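Local atomic coordinates of tropomodulin (Caenorhabditis elegans, PDB entry 1PGV), a protein that probably caps the pointed ends of actin filaments, blocking their growth and loss of subunits there, and binds actin and tropomyosin. Residues Ile33-Leu36 with Asp42-Glu45; Ala65-Lys70 with Leu90-Glu95; Arg117-Thr122 with Val129-Asp134; Asp148-Ile153 with Ser168-His173. All blocks are in the same frame, centred on the assembly; numbering follows the deposited sequence. Where two conformers were deposited one is given.

The four contacts follow one another along the C-terminal domain, a leucine-rich repeat fold whose five parallel strands lie in chain order with helices packed against them. Contacts 1 and 2 have centres about 12 Å apart and touch where Leu36 and Ile33 pack on Ala65, Asn68 and Ser69. Contact 2 passes the packing on to contact 3, about 13 Å away between centres, through Ile94 and Glu95 against Ser121. Contact 3 is tied to contact 4, again about 13 Å centre to centre, by the salt bridge of Arg120 NE with Asp148 OD1 (2.8 Å). Contacts 1 and 4, about 34 Å apart between centres, lie on opposite sides of the chain's centre.

Contact 1 (Ile33-Leu36 with Asp42-Glu45); sequences INRL and DLKE
Arg35 lies over Leu43 at the start of the domain's leucine-rich repeat fold, where helix 29-37 ends and the chain loops back toward the first strand, 45-47. Arg35 CB already meets the leucine, 3.8 Å from Leu43 CD2. The chain then runs out straight to CD and bends at chi3 (65°), which brings the flat end back over Leu43. Arg35 CZ sits 3.9 Å from Leu43 CB, and Arg35 NH1 comes to 4.1 Å from Leu43 CD1. Arg35 NH2 comes nearest, 3.6 Å from Leu43 N. Leu43 CB lies over one face of the guanidinium, 3.7 Å above its plane and displaced toward the rim. The polar grip on this arginine comes mainly from the turn between the segments: Arg35 NE makes a salt bridge with Asp40 OD2, while OD1 of the same carboxylate takes hydrogen bonds from the N atoms of Asp42 and Leu43. One carboxylate thus fixes both the arginine and the loop that carries its apolar partner.

Leu43 points its CB at the helix and sets CG anti to its backbone N (chi1 -179°), which sends CD2 inward. There it reaches Leu36, the two side chains meeting at about a right angle, with CG of Leu36 3.8 Å from CD2 of Leu43. Leu36 in turn leans on Ala65 of helix 56-66 and on Ser69, so this leucine pair belongs to the buried side. On the outer side a water lies in the plane of the guanidinium, accepting from Arg35 NH2 at 2.9 Å and giving a weak bond to Asp42 O.

Contact 2 (Ala65-Lys70 with Leu90-Glu95); sequences AACNSK and LIELIE
Cys67 and Ala66 meet one turn of helix 90-96 through Leu93, and the backbones come close, with 4.8 Å between the CA atoms of Cys67 and Leu93. No hydrogen bond crosses the contact; van der Waals packing holds it. The sulfur lies against the helix backbone itself, Cys67 SG being 3.5 Å from Leu93 CA and 3.8 Å from Leu93 CB. Beside it Leu93 sets CG anti to its backbone N (chi1 175°), which carries both methyls to Ala66: Leu93 CD1 stands 3.8 Å from Ala66 CB, and CD2 lies slightly farther from the same atom. Leu93 CD1 also rests 3.4 Å from Ala66 O.

Ala66 O also accepts from Ser69 N at 3.2 Å, in a type I turn from Ala66 to Ser69. The turn leads the chain on from helix 56-66 toward strand 74-76, and Ser69 OG is hydrogen-bonded to the N atoms of His71 and Ile72 on the way.

Charge enters only at the exposed edge. The extended chain of Glu92 runs past the cysteine, its OE2 4.0 Å from Cys67 SG, a distance of simple contact.

Leu93 also packs on Phe75 of strand 74-76, while Ala66 leans back on Leu36. Helices lined up side by side over a parallel sheet, here 56-66 and 90-96, are typical of the leucine-rich repeat fold.

Contact 3 (Arg117-Thr122 with Val129-Asp134); sequences RLLRST and VEFKAD
Leu119 O is gripped twice by one residue: Thr122 OG1 donates to it at 2.5 Å, and Thr122 N at 3.2 Å. The hydroxyl approaches in the carbonyl plane, with a C=O...O angle of 151°, so the threonine folds back on helix 112-121 and both its OG1 and N bond to the one acceptor. Asn156 adds a weak hydrogen bond to the same hydroxyl.

The side chain of Leu119 works across the contact, on the ring of Phe131. Leu119 CG lies over one face of the Phe131 ring, 4.2 Å from its centroid and 19° off the normal, a CH-pi contact displaced toward CE1 and CD1. CD2 of the leucine follows the ring back toward Phe131 CG, at 4.1 Å.

Helix 112-121 is the crossover of a right-handed beta-alpha-beta unit between strands 102-104 and 130-132, as in leucine-rich repeats, and Phe131 is the residue that strand 130-132 sends up to it. The phenyl stands anti to the backbone N (chi1 179°), reaching straight from the strand to the helix. At its far end Phe131 CZ and CE2 each come to 3.9 Å from Leu118 CB. Leu118 leans onward to Leu90 of helix 90-96, and Leu119 to Met149 and Ile153 of helix 143-155, while the phenyl itself also touches Leu103 on the adjoining strand.

Contact 4 (Asp148-Ile153 with Ser168-His173); sequences DMMMAI and SMEARH
Met150 fills the tight part of this contact, lying against Ala171 at the first turn of helix 169-190. With only a methyl on Ala171, the helices come close: the CA atoms of Met150 and Ala171 are 5.2 Å apart. Met150 CB is 3.9 Å from Ala171 CA, and Met150 SD is 3.6 Å from Ala171 CA and 3.9 Å from Ala171 CB. With CG placed between the backbone N and the carbonyl carbon (chi1 67°) and the rest extended, the methionine reaches past Ala171 to Glu170.

The outer side is held more sparsely. Exposed Glu170 extends to the methionine tip, crossing it at a slant, and its OE2 comes to 3.2 Å from Met150 CE, close for a methyl beside a carboxylate oxygen. The charge itself is answered by a salt bridge from that oxygen to Arg174, one turn on.

Ser168 caps the helix, its OG accepting from Ala171 N at 3.2 Å and 164°; Ser168 N is bonded in turn to Glu146. A long C-terminal helix, N-capped and laid against helix 143-155, closes the leucine-rich repeat domain of tropomodulin.

Contact 1 (Ile33-Leu36 with Asp42-Glu45)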
loop_
_atom_site.group_PDB
_atom_site.type_symbol
_atom_site.label_atom_id
_atom_site.label_comp_id
_atom_site.label_asym_id
_atom_site.label_seq_id
_atom_site.Cartn_x
_atom_site.Cartn_y
_atom_site.Cartn_z
ATOM N N ILE A 33 12.812 -12.447 -4.384
ATOM C CA ILE A 33 13.708 -11.384 -4.819
ATOM C C ILE A 33 14.199 -11.657 -6.235
ATOM O O ILE A 33 14.084 -10.807 -7.116
ATOM C CB ILE A 33 14.929 -11.257 -3.878
ATOM C CG1 ILE A 33 14.487 -10.678 -2.531
ATOM C CG2 ILE A 33 16.000 -10.381 -4.523
ATOM C CD1 ILE A 33 15.591 -10.603 -1.495
ATOM N N ASN A 34 14.743 -12.850 -6.453
ATOM C CA ASN A 34 15.250 -13.211 -7.772
ATOM C C ASN A 34 14.166 -13.183 -8.842
ATOM O O ASN A 34 14.387 -12.671 -9.936
ATOM C CB ASN A 34 15.900 -14.599 -7.739
ATOM C CG ASN A 34 17.208 -14.612 -6.970
ATOM O OD1 ASN A 34 18.085 -13.776 -7.200
ATOM N ND2 ASN A 34 17.350 -15.568 -6.057
ATOM N N ARG A 35 12.996 -13.731 -8.528
ATOM C CA ARG A 35 11.900 -13.765 -9.490
ATOM C C ARG A 35 11.353 -12.381 -9.833
ATOM O O ARG A 35 11.102 -12.082 -10.997
ATOM C CB ARG A 35 10.775 -14.666 -8.973
ATOM C CG ARG A 35 11.172 -16.137 -8.890
ATOM C CD ARG A 35 10.030 -16.991 -8.376
ATOM N NE ARG A 35 8.897 -17.008 -9.301
ATOM C CZ ARG A 35 7.698 -17.492 -8.995
ATOM N NH1 ARG A 35 7.475 -17.998 -7.789
ATOM N NH2 ARG A 35 6.721 -17.469 -9.895
ATOM N N LEU A 36 11.171 -11.536 -8.823
ATOM C CA LEU A 36 10.659 -10.188 -9.063
ATOM C C LEU A 36 11.629 -9.382 -9.926
ATOM O O LEU A 36 11.213 -8.651 -10.825
ATOM C CB LEU A 36 10.409 -9.471 -7.731
ATOM C CG LEU A 36 9.196 -9.968 -6.939
ATOM C CD1 LEU A 36 9.195 -9.369 -5.547
ATOM C CD2 LEU A 36 7.918 -9.605 -7.685
ATOM N N ASP A 42 4.533 -15.008 -13.588
ATOM C CA ASP A 42 3.618 -15.787 -12.757
ATOM C C ASP A 42 3.563 -15.401 -11.282
ATOM O O ASP A 42 2.607 -15.746 -10.584
ATOM C CB ASP A 42 3.959 -17.273 -12.885
ATOM C CG ASP A 42 4.054 -17.720 -14.332
ATOM O OD1 ASP A 42 5.117 -18.236 -14.730
ATOM O OD2 ASP A 42 3.062 -17.549 -15.072
ATOM N N LEU A 43 4.581 -14.699 -10.796
ATOM C CA LEU A 43 4.594 -14.285 -9.398
ATOM C C LEU A 43 3.685 -13.069 -9.231
ATOM O O LEU A 43 4.096 -11.938 -9.495
ATOM C CB LEU A 43 6.021 -13.948 -8.958
ATOM C CG LEU A 43 6.210 -13.523 -7.497
ATOM C CD1 LEU A 43 5.562 -14.533 -6.563
ATOM C CD2 LEU A 43 7.696 -13.395 -7.202
ATOM N N LYS A 44 2.451 -13.316 -8.797
ATOM C CA LYS A 44 1.459 -12.260 -8.614
ATOM C C LYS A 44 1.258 -11.859 -7.159
ATOM O O LYS A 44 0.789 -10.755 -6.871
ATOM C CB LYS A 44 0.110 -12.701 -9.183
ATOM C CG LYS A 44 0.159 -13.155 -10.632
ATOM C CD LYS A 44 0.614 -12.043 -11.554
ATOM C CE LYS A 44 0.614 -12.510 -13.005
ATOM N NZ LYS A 44 -0.725 -12.998 -13.430
ATOM N N GLU A 45 1.584 -12.762 -6.243
ATOM C CA GLU A 45 1.425 -12.478 -4.826
ATOM C C GLU A 45 2.662 -12.812 -4.011
ATOM O O GLU A 45 3.216 -13.909 -4.108
ATOM C CB GLU A 45 0.215 -13.229 -4.255
ATOM C CG GLU A 45 0.164 -13.223 -2.727
ATOM C CD GLU A 45 -1.199 -13.581 -2.160
ATOM O OE1 GLU A 45 -1.838 -14.519 -2.682
ATOM O OE2 GLU A 45 -1.623 -12.930 -1.178
HETATM O O HOH W 1 4.065 -18.009 -8.921
#

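Contact 2 (Ala65-Lys70 with Leu90-Glu95)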
loop_
_atom_site.group_PDB
_atom_site.type_symbol
_atom_site.label_atom_id
_atom_site.label_comp_id
_atom_site.label_asym_id
_atom_site.label_seq_id
_atom_site.Cartn_x
_atom_site.Cartn_y
_atom_site.Cartn_z
ATOM N N ALA A 65 13.214 -5.097 -5.470
ATOM C CA ALA A 65 13.016 -6.088 -6.525
ATOM C C ALA A 65 11.606 -5.968 -7.105
ATOM O O ALA A 65 11.416 -6.018 -8.322
ATOM C CB ALA A 65 13.233 -7.484 -5.967
ATOM N N ALA A 66 10.625 -5.801 -6.224
ATOM C CA ALA A 66 9.229 -5.679 -6.636
ATOM C C ALA A 66 9.012 -4.564 -7.658
ATOM O O ALA A 66 8.071 -4.622 -8.456
ATOM C CB ALA A 66 8.347 -5.452 -5.414
ATOM N N CYS A 67 9.876 -3.550 -7.638
ATOM C CA CYS A 67 9.757 -2.433 -8.574
ATOM C C CYS A 67 9.991 -2.848 -10.020
ATOM O O CYS A 67 9.535 -2.179 -10.944
ATOM C CB CYS A 67 10.748 -1.324 -8.216
ATOM S SG CYS A 67 10.410 -0.525 -6.644
ATOM N N ASN A 68 10.707 -3.952 -10.213
ATOM C CA ASN A 68 11.005 -4.443 -11.555
ATOM C C ASN A 68 9.907 -5.325 -12.141
ATOM O O ASN A 68 9.939 -5.664 -13.327
ATOM C CB ASN A 68 12.324 -5.210 -11.533
ATOM C CG ASN A 68 13.474 -4.357 -11.047
ATOM O OD1 ASN A 68 13.802 -3.341 -11.656
ATOM N ND2 ASN A 68 14.087 -4.759 -9.939
ATOM N N SER A 69 8.933 -5.690 -11.314
ATOM C CA SER A 69 7.838 -6.540 -11.766
ATOM C C SER A 69 6.604 -5.777 -12.231
ATOM O O SER A 69 6.096 -4.909 -11.523
ATOM C CB SER A 69 7.426 -7.503 -10.653
ATOM O OG SER A 69 6.195 -8.133 -10.974
ATOM N N LYS A 70 6.121 -6.106 -13.424
ATOM C CA LYS A 70 4.925 -5.464 -13.944
ATOM C C LYS A 70 3.770 -6.446 -13.801
ATOM O O LYS A 70 2.713 -6.274 -14.401
ATOM C CB LYS A 70 5.112 -5.072 -15.413
ATOM C CG LYS A 70 5.518 -6.208 -16.334
ATOM C CD LYS A 70 5.664 -5.705 -17.766
ATOM C CE LYS A 70 6.234 -6.775 -18.683
ATOM N NZ LYS A 70 5.380 -7.995 -18.721
ATOM N N LEU A 90 8.990 1.637 -0.616
ATOM C CA LEU A 90 7.643 1.387 -1.116
ATOM C C LEU A 90 7.140 2.565 -1.934
ATOM O O LEU A 90 6.223 2.424 -2.748
ATOM C CB LEU A 90 6.679 1.109 0.039
ATOM C CG LEU A 90 6.858 -0.236 0.747
ATOM C CD1 LEU A 90 5.819 -0.371 1.842
ATOM C CD2 LEU A 90 6.728 -1.377 -0.262
ATOM N N ILE A 91 7.732 3.737 -1.719
ATOM C CA ILE A 91 7.321 4.902 -2.481
ATOM C C ILE A 91 7.600 4.661 -3.961
ATOM O O ILE A 91 6.732 4.884 -4.798
ATOM C CB ILE A 91 8.067 6.181 -2.026
ATOM C CG1 ILE A 91 7.621 6.553 -0.609
ATOM C CG2 ILE A 91 7.772 7.326 -2.993
ATOM C CD1 ILE A 91 8.385 7.720 -0.000
ATOM N N GLU A 92 8.806 4.199 -4.287
ATOM C CA GLU A 92 9.156 3.944 -5.680
ATOM C C GLU A 92 8.257 2.853 -6.262
ATOM O O GLU A 92 7.765 2.974 -7.387
ATOM C CB GLU A 92 10.616 3.506 -5.812
ATOM C CG GLU A 92 11.111 3.520 -7.251
ATOM C CD GLU A 92 12.453 2.837 -7.429
ATOM O OE1 GLU A 92 13.303 2.938 -6.521
ATOM O OE2 GLU A 92 12.664 2.209 -8.490
ATOM N N LEU A 93 8.049 1.794 -5.488
ATOM C CA LEU A 93 7.207 0.678 -5.932
ATOM C C LEU A 93 5.803 1.145 -6.304
ATOM O O LEU A 93 5.307 0.862 -7.402
ATOM C CB LEU A 93 7.106 -0.383 -4.833
ATOM C CG LEU A 93 6.152 -1.540 -5.159
ATOM C CD1 LEU A 93 6.641 -2.244 -6.406
ATOM C CD2 LEU A 93 6.069 -2.505 -3.990
ATOM N N ILE A 94 5.166 1.862 -5.383
ATOM C CA ILE A 94 3.816 2.366 -5.600
ATOM C C ILE A 94 3.729 3.296 -6.803
ATOM O O ILE A 94 2.825 3.168 -7.629
ATOM C CB ILE A 94 3.301 3.110 -4.339
ATOM C CG1 ILE A 94 3.221 2.131 -3.168
ATOM C CG2 ILE A 94 1.937 3.743 -4.608
ATOM C CD1 ILE A 94 2.879 2.782 -1.830
ATOM N N GLU A 95 4.666 4.235 -6.910
ATOM C CA GLU A 95 4.637 5.176 -8.022
ATOM C C GLU A 95 4.995 4.566 -9.370
ATOM O O GLU A 95 4.660 5.128 -10.411
ATOM C CB GLU A 95 5.567 6.361 -7.735
ATOM C CG GLU A 95 5.119 7.190 -6.548
ATOM C CD GLU A 95 6.006 8.398 -6.307
ATOM O OE1 GLU A 95 6.928 8.635 -7.118
ATOM O OE2 GLU A 95 5.774 9.106 -5.309
#

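Contact 3 (Arg117-Thr122 with Val129-Asp134)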
loop_
_atom_site.group_PDB
_atom_site.type_symbol
_atom_site.label_atom_id
_atom_site.label_comp_id
_atom_site.label_asym_id
_atom_site.label_seq_id
_atom_site.Cartn_x
_atom_site.Cartn_y
_atom_site.Cartn_z
ATOM N N ARG A 117 2.765 9.829 2.797
ATOM C CA ARG A 117 3.503 9.854 1.543
ATOM C C ARG A 117 3.154 8.627 0.694
ATOM O O ARG A 117 3.005 8.732 -0.521
ATOM C CB ARG A 117 5.008 9.893 1.807
ATOM C CG ARG A 117 5.475 11.179 2.480
ATOM C CD ARG A 117 6.968 11.118 2.782
ATOM N NE ARG A 117 7.757 11.011 1.559
ATOM C CZ ARG A 117 9.015 10.584 1.514
ATOM N NH1 ARG A 117 9.635 10.217 2.629
ATOM N NH2 ARG A 117 9.653 10.524 0.352
ATOM N N LEU A 118 3.016 7.472 1.336
ATOM C CA LEU A 118 2.678 6.251 0.600
ATOM C C LEU A 118 1.308 6.393 -0.075
ATOM O O LEU A 118 1.148 6.046 -1.250
ATOM C CB LEU A 118 2.676 5.037 1.535
ATOM C CG LEU A 118 4.014 4.672 2.194
ATOM C CD1 LEU A 118 3.811 3.463 3.092
ATOM C CD2 LEU A 118 5.073 4.394 1.137
ATOM N N LEU A 119 0.322 6.901 0.658
ATOM C CA LEU A 119 -1.012 7.089 0.087
ATOM C C LEU A 119 -1.015 8.135 -1.021
ATOM O O LEU A 119 -1.702 7.984 -2.027
ATOM C CB LEU A 119 -2.020 7.491 1.168
ATOM C CG LEU A 119 -2.876 6.379 1.772
ATOM C CD1 LEU A 119 -3.708 6.944 2.910
ATOM C CD2 LEU A 119 -3.789 5.786 0.692
ATOM N N ARG A 120 -0.249 9.208 -0.858
ATOM C CA ARG A 120 -0.227 10.220 -1.898
ATOM C C ARG A 120 0.434 9.653 -3.160
ATOM O O ARG A 120 0.068 10.011 -4.281
ATOM C CB ARG A 120 0.514 11.473 -1.403
ATOM C CG ARG A 120 0.384 12.679 -2.325
ATOM C CD ARG A 120 0.515 13.978 -1.528
ATOM N NE ARG A 120 -0.686 14.283 -0.753
ATOM C CZ ARG A 120 -1.705 15.010 -1.208
ATOM N NH1 ARG A 120 -1.667 15.507 -2.437
ATOM N NH2 ARG A 120 -2.752 15.256 -0.434
ATOM N N SER A 121 1.387 8.746 -2.984
ATOM C CA SER A 121 2.070 8.151 -4.128
ATOM C C SER A 121 1.160 7.242 -4.952
ATOM O O SER A 121 1.451 6.963 -6.109
ATOM C CB SER A 121 3.304 7.368 -3.674
ATOM O OG SER A 121 2.953 6.265 -2.860
ATOM N N THR A 122 0.062 6.794 -4.355
ATOM C CA THR A 122 -0.879 5.912 -5.060
ATOM C C THR A 122 -1.540 6.629 -6.238
ATOM O O THR A 122 -2.139 5.994 -7.115
ATOM C CB THR A 122 -1.996 5.408 -4.120
ATOM O OG1 THR A 122 -2.826 6.506 -3.719
ATOM C CG2 THR A 122 -1.396 4.745 -2.881
ATOM N N VAL A 129 -6.001 -0.889 -5.130
ATOM C CA VAL A 129 -7.408 -0.794 -4.741
ATOM C C VAL A 129 -7.587 -1.049 -3.249
ATOM O O VAL A 129 -8.614 -0.698 -2.667
ATOM C CB VAL A 129 -8.300 -1.787 -5.531
ATOM C CG1 VAL A 129 -8.147 -1.533 -7.017
ATOM C CG2 VAL A 129 -7.940 -3.219 -5.174
ATOM N N GLU A 130 -6.586 -1.666 -2.629
ATOM C CA GLU A 130 -6.634 -1.932 -1.201
ATOM C C GLU A 130 -5.297 -1.562 -0.565
ATOM O O GLU A 130 -4.261 -2.120 -0.913
ATOM C CB GLU A 130 -6.939 -3.405 -0.932
ATOM C CG GLU A 130 -6.998 -3.751 0.547
ATOM C CD GLU A 130 -7.439 -5.181 0.783
ATOM O OE1 GLU A 130 -8.563 -5.529 0.365
ATOM O OE2 GLU A 130 -6.664 -5.957 1.382
ATOM N N PHE A 131 -5.340 -0.618 0.372
ATOM C CA PHE A 131 -4.143 -0.154 1.076
ATOM C C PHE A 131 -4.432 -0.286 2.570
ATOM O O PHE A 131 -5.259 0.440 3.104
ATOM C CB PHE A 131 -3.863 1.312 0.701
ATOM C CG PHE A 131 -2.657 1.900 1.383
ATOM C CD1 PHE A 131 -2.748 2.403 2.674
ATOM C CD2 PHE A 131 -1.425 1.936 0.734
ATOM C CE1 PHE A 131 -1.625 2.937 3.316
ATOM C CE2 PHE A 131 -0.297 2.466 1.366
ATOM C CZ PHE A 131 -0.401 2.967 2.663
ATOM N N LYS A 132 -3.773 -1.226 3.236
ATOM C CA LYS A 132 -4.011 -1.430 4.658
ATOM C C LYS A 132 -2.756 -1.067 5.434
ATOM O O LYS A 132 -1.664 -1.513 5.098
ATOM C CB LYS A 132 -4.386 -2.889 4.936
ATOM C CG LYS A 132 -5.224 -3.079 6.211
ATOM C CD LYS A 132 -4.587 -2.451 7.445
ATOM C CE LYS A 132 -5.471 -2.602 8.668
ATOM N NZ LYS A 132 -6.820 -1.990 8.491
ATOM N N ALA A 133 -2.922 -0.268 6.481
ATOM C CA ALA A 133 -1.782 0.161 7.279
ATOM C C ALA A 133 -2.160 0.502 8.712
ATOM O O ALA A 133 -1.450 1.260 9.379
ATOM C CB ALA A 133 -1.135 1.366 6.619
ATOM N N ASP A 134 -3.260 -0.063 9.201
ATOM C CA ASP A 134 -3.698 0.241 10.557
ATOM C C ASP A 134 -2.864 -0.466 11.618
ATOM O O ASP A 134 -2.071 -1.357 11.319
ATOM C CB ASP A 134 -5.166 -0.140 10.747
ATOM C CG ASP A 134 -5.916 0.840 11.641
ATOM O OD1 ASP A 134 -5.296 1.430 12.558
ATOM O OD2 ASP A 134 -7.135 1.011 11.430
#

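Contact 4 (Asp148-Ile153 with Ser168-His173)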
loop_
_atom_site.group_PDB
_atom_site.type_symbol
_atom_site.label_atom_id
_atom_site.label_comp_id
_atom_site.label_asym_id
_atom_site.label_seq_id
_atom_site.Cartn_x
_atom_site.Cartn_y
_atom_site.Cartn_z
ATOM N N ASP A 148 -4.016 15.443 4.756
ATOM C CA ASP A 148 -3.239 15.049 3.585
ATOM C C ASP A 148 -3.920 13.818 2.975
ATOM O O ASP A 148 -4.290 13.801 1.794
ATOM C CB ASP A 148 -1.822 14.674 4.025
ATOM C CG ASP A 148 -0.915 14.290 2.869
ATOM O OD1 ASP A 148 -1.404 13.728 1.857
ATOM O OD2 ASP A 148 0.308 14.530 2.979
ATOM N N MET A 149 -4.082 12.797 3.808
ATOM C CA MET A 149 -4.689 11.529 3.392
ATOM C C MET A 149 -6.092 11.650 2.815
ATOM O O MET A 149 -6.411 11.018 1.793
ATOM C CB MET A 149 -4.732 10.564 4.571
ATOM C CG MET A 149 -3.376 10.104 5.058
ATOM S SD MET A 149 -3.554 8.866 6.335
ATOM C CE MET A 149 -1.929 8.109 6.270
ATOM N N MET A 150 -6.946 12.436 3.463
ATOM C CA MET A 150 -8.308 12.570 2.967
ATOM C C MET A 150 -8.354 13.206 1.589
ATOM O O MET A 150 -9.184 12.832 0.762
ATOM C CB MET A 150 -9.182 13.356 3.950
ATOM C CG MET A 150 -8.824 14.816 4.124
ATOM S SD MET A 150 -10.073 15.629 5.158
ATOM C CE MET A 150 -10.003 17.306 4.490
ATOM N N MET A 151 -7.462 14.158 1.323
ATOM C CA MET A 151 -7.451 14.792 0.014
ATOM C C MET A 151 -6.850 13.875 -1.047
ATOM O O MET A 151 -7.308 13.858 -2.196
ATOM C CB MET A 151 -6.677 16.111 0.059
ATOM C CG MET A 151 -7.323 17.150 0.972
ATOM S SD MET A 151 -9.102 17.336 0.669
ATOM C CE MET A 151 -9.087 18.277 -0.824
ATOM N N ALA A 152 -5.827 13.117 -0.666
ATOM C CA ALA A 152 -5.171 12.190 -1.586
ATOM C C ALA A 152 -6.153 11.103 -1.999
ATOM O O ALA A 152 -6.253 10.751 -3.177
ATOM C CB ALA A 152 -3.964 11.553 -0.924
ATOM N N ILE A 153 -6.864 10.571 -1.015
ATOM C CA ILE A 153 -7.843 9.515 -1.260
ATOM C C ILE A 153 -8.992 10.026 -2.127
ATOM O O ILE A 153 -9.440 9.349 -3.056
ATOM C CB ILE A 153 -8.395 8.980 0.073
ATOM C CG1 ILE A 153 -7.282 8.247 0.831
ATOM C CG2 ILE A 153 -9.581 8.054 -0.181
ATOM C CD1 ILE A 153 -7.636 7.870 2.263
ATOM N N SER A 168 -10.593 12.513 12.600
ATOM C CA SER A 168 -11.311 13.639 12.025
ATOM C C SER A 168 -12.629 13.232 11.373
ATOM O O SER A 168 -12.644 12.360 10.506
ATOM C CB SER A 168 -10.439 14.332 10.975
ATOM O OG SER A 168 -11.199 15.262 10.221
ATOM N N MET A 169 -13.718 13.876 11.791
ATOM C CA MET A 169 -15.051 13.625 11.229
ATOM C C MET A 169 -15.051 13.886 9.729
ATOM O O MET A 169 -15.569 13.083 8.936
ATOM C CB MET A 169 -16.080 14.557 11.871
ATOM C CG MET A 169 -16.415 14.222 13.293
ATOM S SD MET A 169 -17.076 12.568 13.357
ATOM C CE MET A 169 -18.699 12.840 12.616
ATOM N N GLU A 170 -14.482 15.026 9.345
ATOM C CA GLU A 170 -14.410 15.416 7.947
ATOM C C GLU A 170 -13.619 14.409 7.119
ATOM O O GLU A 170 -14.009 14.081 5.996
ATOM C CB GLU A 170 -13.766 16.796 7.803
ATOM C CG GLU A 170 -13.884 17.380 6.403
ATOM C CD GLU A 170 -13.111 18.675 6.240
ATOM O OE1 GLU A 170 -12.968 19.406 7.243
ATOM O OE2 GLU A 170 -12.660 18.966 5.110
ATOM N N ALA A 171 -12.500 13.932 7.657
ATOM C CA ALA A 171 -11.693 12.960 6.929
ATOM C C ALA A 171 -12.496 11.670 6.772
ATOM O O ALA A 171 -12.613 11.136 5.666
ATOM C CB ALA A 171 -10.384 12.679 7.673
ATOM N N ARG A 172 -13.055 11.182 7.876
ATOM C CA ARG A 172 -13.843 9.949 7.847
ATOM C C ARG A 172 -14.942 10.026 6.784
ATOM O O ARG A 172 -15.103 9.109 5.972
ATOM C CB ARG A 172 -14.460 9.688 9.223
ATOM C CG ARG A 172 -13.427 9.502 10.327
ATOM C CD ARG A 172 -14.073 9.215 11.675
ATOM N NE ARG A 172 -14.858 7.986 11.647
ATOM C CZ ARG A 172 -15.398 7.422 12.718
ATOM N NH1 ARG A 172 -15.239 7.977 13.916
ATOM N NH2 ARG A 172 -16.104 6.306 12.594
ATOM N N HIS A 173 -15.685 11.132 6.789
ATOM C CA HIS A 173 -16.768 11.349 5.834
ATOM C C HIS A 173 -16.284 11.436 4.387
ATOM O O HIS A 173 -16.818 10.755 3.506
ATOM C CB HIS A 173 -17.531 12.630 6.189
ATOM C CG HIS A 173 -18.559 13.025 5.173
ATOM N ND1 HIS A 173 -19.698 12.284 4.935
ATOM C CD2 HIS A 173 -18.616 14.082 4.329
ATOM C CE1 HIS A 173 -20.411 12.869 3.989
ATOM N NE2 HIS A 173 -19.776 13.961 3.603
#